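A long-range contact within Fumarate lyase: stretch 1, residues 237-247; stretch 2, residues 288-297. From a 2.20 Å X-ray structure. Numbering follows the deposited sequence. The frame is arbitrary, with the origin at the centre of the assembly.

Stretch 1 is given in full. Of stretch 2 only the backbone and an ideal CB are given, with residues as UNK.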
# COMPACT_ATOMS: atom_id res chain seq x y z
N PHE A 237 14.94 -1.86 0.70
CA PHE A 237 16.07 -1.00 0.56
C PHE A 237 15.95 -0.16 -0.73
O PHE A 237 16.19 1.04 -0.71
CB PHE A 237 17.40 -1.80 0.58
CG PHE A 237 18.62 -0.97 0.08
CD1 PHE A 237 19.20 0.01 0.89
CD2 PHE A 237 19.09 -1.11 -1.21
CE1 PHE A 237 20.27 0.79 0.43
CE2 PHE A 237 20.16 -0.35 -1.69
CZ PHE A 237 20.75 0.61 -0.85
N LEU A 238 15.60 -0.79 -1.86
CA LEU A 238 15.32 -0.03 -3.09
C LEU A 238 14.29 1.07 -2.89
O LEU A 238 14.45 2.18 -3.41
CB LEU A 238 14.87 -0.97 -4.25
CG LEU A 238 15.98 -1.98 -4.66
CD1 LEU A 238 15.52 -3.00 -5.68
CD2 LEU A 238 17.30 -1.33 -5.08
N ALA A 239 13.23 0.73 -2.18
CA ALA A 239 12.18 1.69 -1.83
C ALA A 239 12.67 2.84 -0.93
O ALA A 239 12.18 3.96 -1.07
CB ALA A 239 10.99 0.98 -1.19
N LEU A 240 13.63 2.57 -0.05
CA LEU A 240 14.15 3.62 0.85
C LEU A 240 15.01 4.62 0.07
O LEU A 240 14.86 5.84 0.25
CB LEU A 240 14.97 2.97 1.97
CG LEU A 240 15.27 3.78 3.24
CD1 LEU A 240 14.02 3.78 4.16
CD2 LEU A 240 16.44 3.13 3.99
N VAL A 241 15.90 4.11 -0.79
CA VAL A 241 16.68 4.96 -1.69
C VAL A 241 15.76 5.83 -2.57
O VAL A 241 16.02 7.02 -2.74
CB VAL A 241 17.60 4.11 -2.58
CG1 VAL A 241 18.36 4.98 -3.59
CG2 VAL A 241 18.56 3.32 -1.73
N SER A 242 14.69 5.23 -3.11
CA SER A 242 13.73 5.91 -3.97
C SER A 242 13.06 7.05 -3.21
O SER A 242 12.86 8.13 -3.76
CB SER A 242 12.67 4.93 -4.48
OG SER A 242 13.34 3.88 -5.22
N GLY A 243 12.74 6.81 -1.96
CA GLY A 243 12.20 7.86 -1.11
C GLY A 243 13.11 9.04 -0.98
O GLY A 243 12.63 10.16 -1.01
N SER A 244 14.42 8.80 -0.81
CA SER A 244 15.40 9.88 -0.73
C SER A 244 15.53 10.62 -2.05
O SER A 244 15.70 11.82 -2.05
CB SER A 244 16.78 9.39 -0.26
OG SER A 244 16.70 8.80 1.04
N LEU A 245 15.47 9.90 -3.17
CA LEU A 245 15.36 10.57 -4.48
C LEU A 245 14.09 11.42 -4.59
O LEU A 245 14.14 12.56 -5.05
CB LEU A 245 15.42 9.56 -5.59
CG LEU A 245 16.75 8.84 -5.73
CD1 LEU A 245 16.58 7.74 -6.75
CD2 LEU A 245 17.86 9.84 -6.17
N GLY A 246 12.93 10.87 -4.18
CA GLY A 246 11.73 11.69 -4.15
C GLY A 246 11.84 13.02 -3.41
O GLY A 246 11.26 13.99 -3.84
N LYS A 247 12.53 13.05 -2.26
CA LYS A 247 12.67 14.25 -1.44
C LYS A 247 13.37 15.37 -2.22
O LYS A 247 12.88 16.50 -2.27
CB LYS A 247 13.43 13.92 -0.14
CG LYS A 247 13.50 15.11 0.87
CD LYS A 247 14.78 16.00 0.68
CE LYS A 247 14.98 17.03 1.80
NZ LYS A 247 14.08 18.21 1.71
N UNK A 288 9.83 11.65 -13.38
CA UNK A 288 10.12 10.21 -13.44
C UNK A 288 10.50 9.67 -12.06
O UNK A 288 10.07 8.59 -11.68
CB UNK A 288 11.25 9.93 -14.44
N UNK A 289 11.30 10.43 -11.33
CA UNK A 289 11.75 10.05 -10.00
C UNK A 289 10.59 9.89 -9.04
O UNK A 289 10.49 8.90 -8.33
CB UNK A 289 12.74 11.09 -9.46
N UNK A 290 9.69 10.86 -9.06
CA UNK A 290 8.58 10.93 -8.14
C UNK A 290 7.50 9.86 -8.42
O UNK A 290 6.95 9.27 -7.49
CB UNK A 290 7.96 12.33 -8.20
N UNK A 291 7.20 9.62 -9.69
CA UNK A 291 6.33 8.50 -10.03
C UNK A 291 7.00 7.17 -9.68
O UNK A 291 6.36 6.30 -9.08
CB UNK A 291 5.97 8.54 -11.52
N UNK A 292 8.29 7.03 -10.03
CA UNK A 292 9.04 5.79 -9.82
C UNK A 292 9.16 5.40 -8.36
O UNK A 292 9.03 4.22 -8.02
CB UNK A 292 10.44 5.92 -10.42
N UNK A 293 9.42 6.38 -7.50
CA UNK A 293 9.45 6.18 -6.07
C UNK A 293 8.21 5.52 -5.49
O UNK A 293 8.33 4.66 -4.61
CB UNK A 293 9.67 7.53 -5.38
N UNK A 294 7.04 5.92 -5.95
CA UNK A 294 5.78 5.27 -5.55
C UNK A 294 5.65 3.85 -6.08
O UNK A 294 5.02 3.01 -5.44
CB UNK A 294 4.59 6.10 -6.04
N UNK A 295 6.17 3.59 -7.29
CA UNK A 295 6.09 2.26 -7.90
C UNK A 295 7.04 1.29 -7.16
O UNK A 295 6.68 0.12 -6.91
CB UNK A 295 6.44 2.33 -9.39
N UNK A 296 8.24 1.76 -6.84
CA UNK A 296 9.19 0.98 -6.03
C UNK A 296 8.60 0.70 -4.64
O UNK A 296 8.62 -0.42 -4.18
CB UNK A 296 10.52 1.72 -5.90
N UNK A 297 8.02 1.73 -4.01
CA UNK A 297 7.29 1.53 -2.76
C UNK A 297 6.26 0.39 -2.91
O UNK A 297 6.15 -0.45 -2.04
CB UNK A 297 6.60 2.83 -2.34

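The two helices run nearly antiparallel (157° between their N-to-C directions), with axes 8.5 Å apart at closest approach. Position 288 has nothing of stretch 1 within 5.5 Å of its ideal CB, and stretch 1 places no demand on it; it is Leu288.

At position 289 CA-to-CB points toward stretch 1, and the ideal CB lies 4.9 Å from Leu245 O. The Leu245 side chain and the backbone around Leu245 and Gly246 face it, so a medium-sized apolar residue would suit, among others. The residue is Ile289, whose CG2 packs 3.5 Å from Leu245 CB and 3.8 Å from Gly246 N.

Position 290 points sideways, its ideal CB beyond 5.5 Å of stretch 1, but Gly246 has no side chain and a flexible chain could reach its backbone; leucine, methionine or a longer polar residue would all be possible. Leu290 does so, its end turning in to place CD2 3.4 Å from Gly246 O. Position 291 is out of reach, so stretch 1 does not restrict it; it is Ala291.

Position 292 also has no contact to make, but its own helix limits the choice: an ideal CB on residue 292 would clash with Leu288 O, 3.0 Å from that CB. Glycine avoids this, and Gly292 is found.

Position 293 directs its CB at the backbone of stretch 1, 3.6 Å from Ser242 O, and its CA is 4.8 Å from Ser242 CA. So close an approach favours a small residue: alanine, glycine or perhaps serine. It is Ala293, with CB 4.0 Å from Ser242 CB. Nearby, a water donates hydrogen bonds to Ala239 O (2.9 Å) and Ala293 O (2.8 Å), linking the helices where no direct hydrogen bond does.

Position 294 points away, leaving many residues possible. Arg294 folds back along its own helix, NH1 donating to Leu290 O at 2.9 Å. Position 295 is out of reach and equally unrestricted by stretch 1; it is Ile295.

Position 296 points toward stretch 1, its ideal CB 3.6 Å from Ser242 OG and 4.4 Å from Ala239 CA. Ser242 OG already donates to Leu238 O (2.7 Å), so a compact apolar residue fits as readily as a small polar one. Val296, in the t rotamer, sets CG1 3.4 Å from Ala239 N and 3.8 Å from Leu238 CB, and CG2 3.6 Å from Ser242 OG.

Position 297 points sideways, with Ala239 CB 4.9 Å from its ideal CB; a long chain can leave the interface. The end of the Arg297 side chain heads out of the contact, its NH1 hydrogen-bonded elsewhere in the structure, while Arg297 CA stays 4.1 Å from Ala239 CB.

Stretch 2 288-297: LILAGARIVR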
# COMPACT_ATOMS: atom_id res chain seq x y z
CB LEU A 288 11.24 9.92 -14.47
CG LEU A 288 10.88 10.29 -15.91
CD1 LEU A 288 12.11 10.29 -16.81
CD2 LEU A 288 9.89 9.32 -16.43
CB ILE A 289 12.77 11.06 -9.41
CG1 ILE A 289 14.09 11.02 -10.19
CG2 ILE A 289 13.04 10.72 -7.93
CD1 ILE A 289 15.14 12.02 -9.72
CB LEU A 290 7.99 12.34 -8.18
CG LEU A 290 8.76 13.41 -7.36
CD1 LEU A 290 8.28 14.83 -7.71
CD2 LEU A 290 8.61 13.15 -5.86
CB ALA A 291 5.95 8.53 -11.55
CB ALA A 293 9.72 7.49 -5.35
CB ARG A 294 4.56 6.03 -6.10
CG ARG A 294 4.10 7.16 -5.34
CD ARG A 294 5.23 8.08 -4.95
NE ARG A 294 4.74 9.16 -4.09
CZ ARG A 294 4.77 10.43 -4.44
NH1 ARG A 294 5.28 10.77 -5.62
NH2 ARG A 294 4.31 11.37 -3.62
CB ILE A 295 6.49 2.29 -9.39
CG1 ILE A 295 5.52 3.13 -10.24
CG2 ILE A 295 6.66 0.87 -9.94
CD1 ILE A 295 4.12 2.70 -10.13
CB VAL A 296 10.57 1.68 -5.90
CG1 VAL A 296 11.55 0.77 -5.12
CG2 VAL A 296 11.14 1.95 -7.27
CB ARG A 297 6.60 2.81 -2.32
CG ARG A 297 5.78 2.69 -1.00
CD ARG A 297 4.70 3.82 -0.90
NE ARG A 297 3.61 3.56 -1.84
CZ ARG A 297 2.67 4.43 -2.27
NH1 ARG A 297 2.63 5.69 -1.85
NH2 ARG A 297 1.79 4.00 -3.17
O HOH W 1 9.64 4.70 -2.16
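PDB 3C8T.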